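Local coordinates for putative exported protein (Bordetella pertussis Tohama I, PDB 2PFY) that binds pyroglutamic acid as an extracytoplasmic solute receptor and probably delivers it to a tripartite ATP-independent periplasmic (TRAP) transporter, at residues A20-F23 / A24-K28; L45-R48 / P49-K52; V168-A171 / F172-V176; I212-K215 / R216-Q219. All coordinates share one frame; numbering follows the deposited sequence.

Interaction 1. Residues A20-F23 / A24-K28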
# COMPACT_ATOMS: atom_id res chain seq x y z
N ALA A 20 -1.12 12.53 4.25
CA ALA A 20 -2.48 12.90 3.91
C ALA A 20 -3.00 14.08 4.76
O ALA A 20 -3.68 14.98 4.24
CB ALA A 20 -3.41 11.68 3.99
N ARG A 21 -2.69 14.07 6.06
CA ARG A 21 -3.00 15.21 6.96
C ARG A 21 -2.34 16.51 6.47
O ARG A 21 -2.99 17.60 6.42
CB ARG A 21 -2.63 14.88 8.43
CG ARG A 21 -3.62 13.78 9.03
CD ARG A 21 -3.48 13.66 10.56
NE ARG A 21 -4.46 12.72 11.11
CZ ARG A 21 -5.76 13.00 11.29
NH1 ARG A 21 -6.23 14.19 10.97
NH2 ARG A 21 -6.58 12.09 11.79
N GLN A 22 -1.08 16.42 6.06
CA GLN A 22 -0.38 17.62 5.61
C GLN A 22 -1.01 18.10 4.29
O GLN A 22 -1.16 19.33 4.04
CB GLN A 22 1.12 17.36 5.48
CG GLN A 22 1.91 18.61 5.02
CD GLN A 22 3.42 18.47 5.14
OE1 GLN A 22 3.93 17.57 5.84
NE2 GLN A 22 4.13 19.34 4.44
N PHE A 23 -1.35 17.13 3.44
CA PHE A 23 -2.07 17.41 2.18
C PHE A 23 -3.40 18.14 2.45
O PHE A 23 -3.69 19.16 1.80
CB PHE A 23 -2.28 16.11 1.38
CG PHE A 23 -3.43 16.18 0.39
CD1 PHE A 23 -3.26 16.78 -0.86
CD2 PHE A 23 -4.68 15.65 0.72
CE1 PHE A 23 -4.34 16.88 -1.77
CE2 PHE A 23 -5.79 15.75 -0.18
CZ PHE A 23 -5.60 16.34 -1.43
N ALA A 24 -4.19 17.66 3.42
CA ALA A 24 -5.45 18.33 3.80
C ALA A 24 -5.18 19.78 4.29
O ALA A 24 -5.90 20.74 3.91
CB ALA A 24 -6.23 17.49 4.89
N ASP A 25 -4.15 19.93 5.12
CA ASP A 25 -3.73 21.24 5.61
C ASP A 25 -3.29 22.17 4.49
O ASP A 25 -3.62 23.36 4.51
CB ASP A 25 -2.56 21.13 6.62
CG ASP A 25 -3.01 20.64 7.98
OD1 ASP A 25 -4.21 20.75 8.30
OD2 ASP A 25 -2.14 20.13 8.72
N GLU A 26 -2.54 21.63 3.53
CA GLU A 26 -2.04 22.42 2.41
C GLU A 26 -3.15 22.86 1.46
O GLU A 26 -3.11 23.97 0.94
CB GLU A 26 -0.89 21.71 1.70
CG GLU A 26 0.43 21.83 2.57
CD GLU A 26 1.65 21.10 2.01
OE1 GLU A 26 1.58 20.44 0.93
OE2 GLU A 26 2.68 21.16 2.71
N VAL A 27 -4.17 22.01 1.28
CA VAL A 27 -5.35 22.36 0.50
C VAL A 27 -6.09 23.54 1.16
O VAL A 27 -6.55 24.50 0.49
CB VAL A 27 -6.31 21.13 0.28
CG1 VAL A 27 -7.66 21.55 -0.27
CG2 VAL A 27 -5.69 20.12 -0.69
N LYS A 28 -6.21 23.49 2.47
CA LYS A 28 -6.95 24.52 3.18
C LYS A 28 -6.25 25.88 3.08
O LYS A 28 -6.91 26.92 2.89
CB LYS A 28 -7.11 24.14 4.66
CG LYS A 28 -8.04 25.07 5.41
CD LYS A 28 -8.23 24.64 6.85
CE LYS A 28 -8.93 25.72 7.66
NZ LYS A 28 -8.71 25.46 9.11

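Interaction 2. Residues L45-R48 / P49-K52. With PCA (pyroglutamic acid), chain E.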
# COMPACT_ATOMS: atom_id res chain seq x y z
N LEU A 45 -13.70 4.99 9.63
CA LEU A 45 -14.85 5.37 8.83
C LEU A 45 -15.14 4.28 7.79
O LEU A 45 -16.24 3.76 7.70
CB LEU A 45 -14.55 6.72 8.14
CG LEU A 45 -15.60 7.62 7.56
CD1 LEU A 45 -16.82 7.62 8.49
CD2 LEU A 45 -14.98 9.04 7.41
N LEU A 46 -14.15 3.95 7.00
CA LEU A 46 -14.21 2.89 5.99
C LEU A 46 -12.98 2.01 6.13
O LEU A 46 -11.88 2.52 6.26
CB LEU A 46 -14.18 3.51 4.57
CG LEU A 46 -15.44 4.29 4.16
CD1 LEU A 46 -15.18 5.25 3.03
CD2 LEU A 46 -16.53 3.31 3.76
N LYS A 47 -13.16 0.69 6.02
CA LYS A 47 -12.05 -0.26 6.00
C LYS A 47 -11.50 -0.34 4.58
O LYS A 47 -12.20 0.01 3.61
CB LYS A 47 -12.55 -1.63 6.47
CG LYS A 47 -13.03 -1.58 7.94
CD LYS A 47 -13.57 -2.91 8.39
CE LYS A 47 -13.89 -2.84 9.93
NZ LYS A 47 -15.08 -1.98 10.20
N ARG A 48 -10.28 -0.83 4.45
CA ARG A 48 -9.60 -0.90 3.16
C ARG A 48 -10.48 -1.40 1.99
O ARG A 48 -10.49 -0.75 0.96
CB ARG A 48 -8.33 -1.76 3.27
CG ARG A 48 -7.61 -2.01 1.96
CD ARG A 48 -6.30 -2.81 2.20
NE ARG A 48 -5.25 -2.00 2.81
CZ ARG A 48 -4.22 -2.50 3.49
NH1 ARG A 48 -4.11 -3.82 3.65
NH2 ARG A 48 -3.29 -1.69 4.02
N PRO A 49 -11.16 -2.56 2.14
CA PRO A 49 -12.00 -3.05 1.05
C PRO A 49 -13.23 -2.18 0.75
O PRO A 49 -13.87 -2.40 -0.26
CB PRO A 49 -12.49 -4.43 1.55
CG PRO A 49 -11.66 -4.76 2.70
CD PRO A 49 -11.19 -3.49 3.30
N GLU A 50 -13.57 -1.26 1.66
CA GLU A 50 -14.77 -0.37 1.52
C GLU A 50 -14.47 1.02 0.95
O GLU A 50 -15.41 1.77 0.60
CB GLU A 50 -15.45 -0.14 2.89
CG GLU A 50 -15.90 -1.43 3.61
CD GLU A 50 -16.29 -1.21 5.06
OE1 GLU A 50 -15.84 -0.24 5.70
OE2 GLU A 50 -17.04 -2.04 5.58
N VAL A 51 -13.19 1.40 0.93
CA VAL A 51 -12.84 2.76 0.55
C VAL A 51 -13.33 3.14 -0.86
O VAL A 51 -13.95 4.18 -1.01
CB VAL A 51 -11.33 3.03 0.68
CG1 VAL A 51 -10.98 4.48 0.10
CG2 VAL A 51 -10.92 2.92 2.18
N LYS A 52 -13.03 2.34 -1.88
CA LYS A 52 -13.35 2.78 -3.25
C LYS A 52 -14.83 3.03 -3.41
O LYS A 52 -15.26 4.07 -3.94
CB LYS A 52 -12.87 1.78 -4.31
CG LYS A 52 -12.99 2.37 -5.72
CD LYS A 52 -13.07 1.28 -6.77
CE LYS A 52 -14.40 0.62 -6.73
NZ LYS A 52 -14.69 0.05 -8.08
N PCA E . 1.49 -2.02 5.34
CA PCA E . 0.12 -2.30 4.82
CB PCA E . 0.19 -2.63 3.35
CG PCA E . 1.65 -2.62 2.99
CD PCA E . 2.37 -2.22 4.24
OE PCA E . 3.58 -2.03 4.30
C PCA E . -0.50 -3.45 5.59
O PCA E . -1.70 -3.73 5.53
OXT PCA E . 0.22 -4.13 6.29
O HOH W 1 -16.48 0.44 8.06
O HOH W 2 -11.41 -0.05 -1.67

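Interaction 3. Residues V168-A171 / F172-V176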
# COMPACT_ATOMS: atom_id res chain seq x y z
N VAL A 168 -4.27 -6.51 13.16
CA VAL A 168 -3.08 -7.39 13.16
C VAL A 168 -2.68 -7.81 14.58
O VAL A 168 -2.54 -9.01 14.82
CB VAL A 168 -1.90 -6.80 12.37
CG1 VAL A 168 -0.53 -7.52 12.70
CG2 VAL A 168 -2.19 -6.82 10.89
N PRO A 169 -2.50 -6.85 15.53
CA PRO A 169 -2.14 -7.28 16.90
C PRO A 169 -3.15 -8.27 17.52
O PRO A 169 -2.75 -9.28 18.08
CB PRO A 169 -2.06 -5.97 17.70
CG PRO A 169 -1.77 -4.88 16.60
CD PRO A 169 -2.61 -5.37 15.42
N GLN A 170 -4.44 -7.98 17.40
CA GLN A 170 -5.49 -8.92 17.83
C GLN A 170 -5.33 -10.30 17.23
O GLN A 170 -5.41 -11.32 17.95
CB GLN A 170 -6.86 -8.42 17.34
CG GLN A 170 -7.56 -7.48 18.27
CD GLN A 170 -8.28 -8.22 19.36
OE1 GLN A 170 -8.61 -9.40 19.22
NE2 GLN A 170 -8.54 -7.52 20.47
N ALA A 171 -5.14 -10.33 15.91
CA ALA A 171 -5.04 -11.57 15.16
C ALA A 171 -3.86 -12.44 15.64
O ALA A 171 -4.01 -13.66 15.77
CB ALA A 171 -4.97 -11.32 13.64
N PHE A 172 -2.71 -11.83 15.90
CA PHE A 172 -1.59 -12.54 16.54
C PHE A 172 -1.88 -13.04 17.94
O PHE A 172 -1.45 -14.13 18.31
CB PHE A 172 -0.33 -11.69 16.59
CG PHE A 172 0.49 -11.80 15.35
CD1 PHE A 172 0.37 -10.85 14.33
CD2 PHE A 172 1.38 -12.86 15.18
CE1 PHE A 172 1.13 -10.95 13.16
CE2 PHE A 172 2.14 -12.98 14.03
CZ PHE A 172 2.02 -12.03 13.02
N SER A 173 -2.60 -12.24 18.71
CA SER A 173 -2.86 -12.53 20.11
C SER A 173 -3.77 -13.75 20.24
O SER A 173 -3.58 -14.60 21.12
CB SER A 173 -3.50 -11.30 20.77
OG SER A 173 -3.39 -11.39 22.16
N THR A 174 -4.73 -13.88 19.35
CA THR A 174 -5.69 -14.98 19.44
C THR A 174 -5.27 -16.15 18.57
O THR A 174 -6.00 -17.13 18.45
CB THR A 174 -7.10 -14.49 19.02
OG1 THR A 174 -7.04 -14.07 17.65
CG2 THR A 174 -7.54 -13.32 19.89
N GLY A 175 -4.10 -16.04 17.94
CA GLY A 175 -3.54 -17.13 17.14
C GLY A 175 -4.16 -17.28 15.77
O GLY A 175 -3.98 -18.31 15.11
N VAL A 176 -4.87 -16.27 15.31
CA VAL A 176 -5.46 -16.33 13.99
C VAL A 176 -4.35 -16.31 12.96
O VAL A 176 -4.48 -16.92 11.92
CB VAL A 176 -6.50 -15.18 13.75
CG1 VAL A 176 -6.80 -14.98 12.24
CG2 VAL A 176 -7.80 -15.48 14.53

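Interaction 4. Residues I212-K215 / R216-Q219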
# COMPACT_ATOMS: atom_id res chain seq x y z
N ILE A 212 -7.83 9.17 -3.61
CA ILE A 212 -8.75 9.17 -4.75
C ILE A 212 -9.99 9.99 -4.33
O ILE A 212 -10.42 9.91 -3.18
CB ILE A 212 -9.16 7.70 -5.18
CG1 ILE A 212 -9.64 6.86 -3.98
CG2 ILE A 212 -8.00 6.97 -5.90
CD1 ILE A 212 -10.32 5.52 -4.32
N ALA A 213 -10.55 10.78 -5.25
CA ALA A 213 -11.69 11.65 -4.94
C ALA A 213 -12.94 11.31 -5.75
O ALA A 213 -12.85 10.77 -6.85
CB ALA A 213 -11.31 13.16 -5.07
N ASN A 214 -14.10 11.58 -5.17
CA ASN A 214 -15.39 11.45 -5.90
C ASN A 214 -15.37 12.49 -7.02
O ASN A 214 -15.23 13.67 -6.75
CB ASN A 214 -16.55 11.69 -4.95
CG ASN A 214 -17.92 11.56 -5.64
OD1 ASN A 214 -18.43 12.52 -6.25
ND2 ASN A 214 -18.52 10.38 -5.55
N LYS A 215 -15.49 12.04 -8.28
CA LYS A 215 -15.38 12.94 -9.45
C LYS A 215 -16.43 14.05 -9.46
O LYS A 215 -16.08 15.19 -9.64
CB LYS A 215 -15.39 12.14 -10.77
CG LYS A 215 -15.03 12.98 -11.99
CD LYS A 215 -15.10 12.08 -13.22
CE LYS A 215 -14.86 12.83 -14.50
NZ LYS A 215 -14.91 11.83 -15.61
N ARG A 216 -17.69 13.70 -9.18
CA ARG A 216 -18.77 14.70 -9.08
C ARG A 216 -18.52 15.77 -8.01
O ARG A 216 -18.66 16.97 -8.28
CB ARG A 216 -20.14 14.01 -8.88
CG ARG A 216 -21.29 14.99 -8.62
CD ARG A 216 -22.64 14.54 -9.19
NE ARG A 216 -22.53 13.38 -10.11
CZ ARG A 216 -22.79 13.40 -11.42
NH1 ARG A 216 -23.21 14.52 -12.01
NH2 ARG A 216 -22.64 12.29 -12.12
N ALA A 217 -18.09 15.34 -6.83
CA ALA A 217 -17.74 16.27 -5.78
C ALA A 217 -16.57 17.15 -6.24
O ALA A 217 -16.61 18.38 -6.05
CB ALA A 217 -17.36 15.50 -4.49
N PHE A 218 -15.54 16.52 -6.82
CA PHE A 218 -14.35 17.26 -7.30
C PHE A 218 -14.77 18.29 -8.37
O PHE A 218 -14.38 19.46 -8.30
CB PHE A 218 -13.32 16.29 -7.89
CG PHE A 218 -12.02 16.94 -8.36
CD1 PHE A 218 -11.00 17.25 -7.44
CD2 PHE A 218 -11.81 17.19 -9.70
CE1 PHE A 218 -9.80 17.84 -7.89
CE2 PHE A 218 -10.63 17.79 -10.16
CZ PHE A 218 -9.62 18.12 -9.26
N GLN A 219 -15.56 17.84 -9.34
CA GLN A 219 -15.97 18.70 -10.47
C GLN A 219 -16.84 19.88 -10.01
O GLN A 219 -16.92 20.92 -10.70
CB GLN A 219 -16.69 17.88 -11.57
CG GLN A 219 -15.77 16.99 -12.41
CD GLN A 219 -16.53 16.18 -13.50
OE1 GLN A 219 -17.67 15.70 -13.32
NE2 GLN A 219 -15.86 16.01 -14.65

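Interaction 1. Residues A20-F23 / A24-K28
The ring of Phe-23 carries a methyl of Val-27 over one face: CG2 sits 4.0 Å from the ring centroid, 26° off the normal, a CH-pi contact displaced toward the rim on the CE1 side, where Phe-23 CE1 and Val-27 CG2 are 3.7 Å apart. At the ring edge, in its plane, lies the carbonyl oxygen of Ala-20. Phe-23 turns its CG away from the backbone N (chi1 158°), and its side chain runs alongside that of Val-27, both pointing the same way.

The second pair of flat groups is polar. The amide of Gln-22 and the carboxylate of Glu-26 stand nearly perpendicular, 83° apart. Gln-22 NE2 gives a nearly straight hydrogen bond to Glu-26 OE2 at 2.9 Å; the acceptor lies in the amide plane, whereas the donor comes from above the carboxylate plane. The strongest partner of this glutamate is Arg-239, which forms a salt bridge with OE1.

Both pairs are spaced i to i+4 on helix 15-30, and the backbone repeats that step in four hydrogen bonds, from Ala-24 N to Ala-20 O through Val-27 N to Phe-23 O. Phe-23 and Val-27 face Ala-232 of helix 223-257, and Ala-24 and Val-27 cover strand 35-40. Helix 15-30 connects the parallel neighbouring strands 2-7 and 35-40 in a beta-alpha-beta unit.

The turn divides into an apolar side buried against the sheet and helix 223-257 and a polar rim, where the carboxylate of Glu-26, gripped by an amide and a guanidinium, would probably be held ionised.

Interaction 2. Residues L45-R48 / P49-K52
Glu-50 folds its side chain back over the turn to reach the backbone of Lys-47, and these hydrogen bonds define the contact. Lys-47 N points almost straight at Glu-50 OE1 (2.9 Å, 176°), meeting it from above the carboxylate plane. In return, Glu-50 N bonds to Lys-47 O at 2.7 Å, well out of the carbonyl plane. Glu-50 CG lies beside its own backbone N (chi1 -57°), which brings the extended chain back along Lys-47. A weak bond from Val-51 N to Arg-48 O follows, and a water links Arg-48 O with Lys-52 N.

Apolar packing is lighter. Leu-46 CD2 rests 3.7 Å from Glu-50 CB, and Leu-46 CB meets Val-51 CG2 at 4.1 Å.

The ligand is held through Arg-48, whose guanidinium presents its edge to the carboxylate of pyroglutamic acid and gives it two hydrogen bonds. Arg-48 NH1 and NH2 both donate to the same oxygen, PCA O, at 3.1 and 3.0 Å. Glu-9, through its salt bridge to NE, and the pocket residue Tyr-145, through its carbonyl, help to set how the guanidinium is turned.

The glutamate side chain bonded to Lys-47 N and the turn closed by Glu-50 N to Lys-47 O bring the loop after strand 35-40 into helix 51-57; directly beside them, Arg-48 reaches into the ligand pocket of this DctP-type periplasmic receptor.

Interaction 3. Residues V168-A171 / F172-V176
Phe-172 opens the second segment by packing beside Val-168: Val-168 CG1 lies in the ring plane at its edge, 3.8 Å from Phe-172 CD1, and the two side chains point the same way. The backbone N of Phe-172 bonds to Val-168 O at 3.0 Å, nearly straight. Beyond this pair, the Phe-172 ring stacks with Tyr-195, and Val-168 and Phe-172 both touch Met-180 of strand 180-182.

Ser-173 continues the helix with a bond from its N to Pro-169 O. At Thr-174 the regular helix ends, and Gln-170 O receives two donors from that one residue, the backbone N at 3.0 Å and OG1 at 3.2 Å. The hydroxyl lies between the backbone N and the carbonyl carbon (chi1 62°), which folds OG1 back toward the last turn.

Gly-175 then takes a positive phi of 77° and turns the chain out of the helix; its carbonyl accepts from Arg-141 NH1. Beyond it, Val-176 points back at the helix, its CB 4.2 Å from the CB of Ala-171, and its N makes a short but poorly angled, weak bond to Ala-171 O.

Positive phi at the glycine, bonds returning into the final turn and an apolar contact across the turn together make a Schellman motif, which ends the short helix 168-173 at the end away from the ligand; Val-168, at its start, has its side chain about 6 Å from the pyroglutamic acid.

Interaction 4. Residues I212-K215 / R216-Q219
Asn-214 caps the first turn of helix 215-220, and hydrogen bonds carry most of this contact. Its OD1 accepts from Ala-217 N at 2.9 Å, with the donor in the carbonyl plane on a lone pair and the N-H close to straight (163°). CG is anti to the backbone nitrogen (chi1 180°), and from there chi2 of -85° turns OD1 over the start of the helix. The other end of the amide is also occupied: ND2 donates to Val-55 O, so the amide is held at both its oxygen and its nitrogen. The main chain adds bonds from Phe-218 N to Asn-214 O at 2.9 Å and from Gln-219 N to Lys-215 O at 2.7 Å.

Van der Waals contacts fill in around these bonds. Asn-214 CB lies 3.9 Å from Ala-217 CB, alongside the capping bond. The extended chain of Lys-215 passes across the amide of Gln-219, with Lys-215 CE 3.3 Å from Gln-219 NE2 and CG 3.8 Å from Gln-219 CD. The lysine's charge is met by Asp-108 in a salt bridge. Phe-218 sends its ring to Val-113 of strand 112-119 and to Val-229 and Leu-230 of helix 223-257.

An asparagine side chain accepting the N-H three residues on is the classical N-cap; here it marks the passage from strand 208-214 of the five-stranded mixed sheet directly into a helix.

How the interactions relate
Along the chain the four contacts come in series, and three gather round the five-stranded mixed sheet. Interaction 1 lies on helix 15-30, which links strands 2-7 and 35-40; interaction 2 follows the latter strand, and interaction 4 ends strand 208-214. Interactions 2 and 4, centres about 17 Å apart, touch where Lys-52 CA meets Ile-212 CD1 at 4.2 Å. Interaction 3 stands apart, its centre about 34 Å from that of interaction 1, packed on strand 180-182 of the four-stranded sheet. Pyroglutamic acid, hydrogen-bonded by Arg-48 of interaction 2, lies about 6 Å from the side chain of Val-168 of interaction 3, consistent with a site in the cleft between two lobes, as in periplasmic binding proteins.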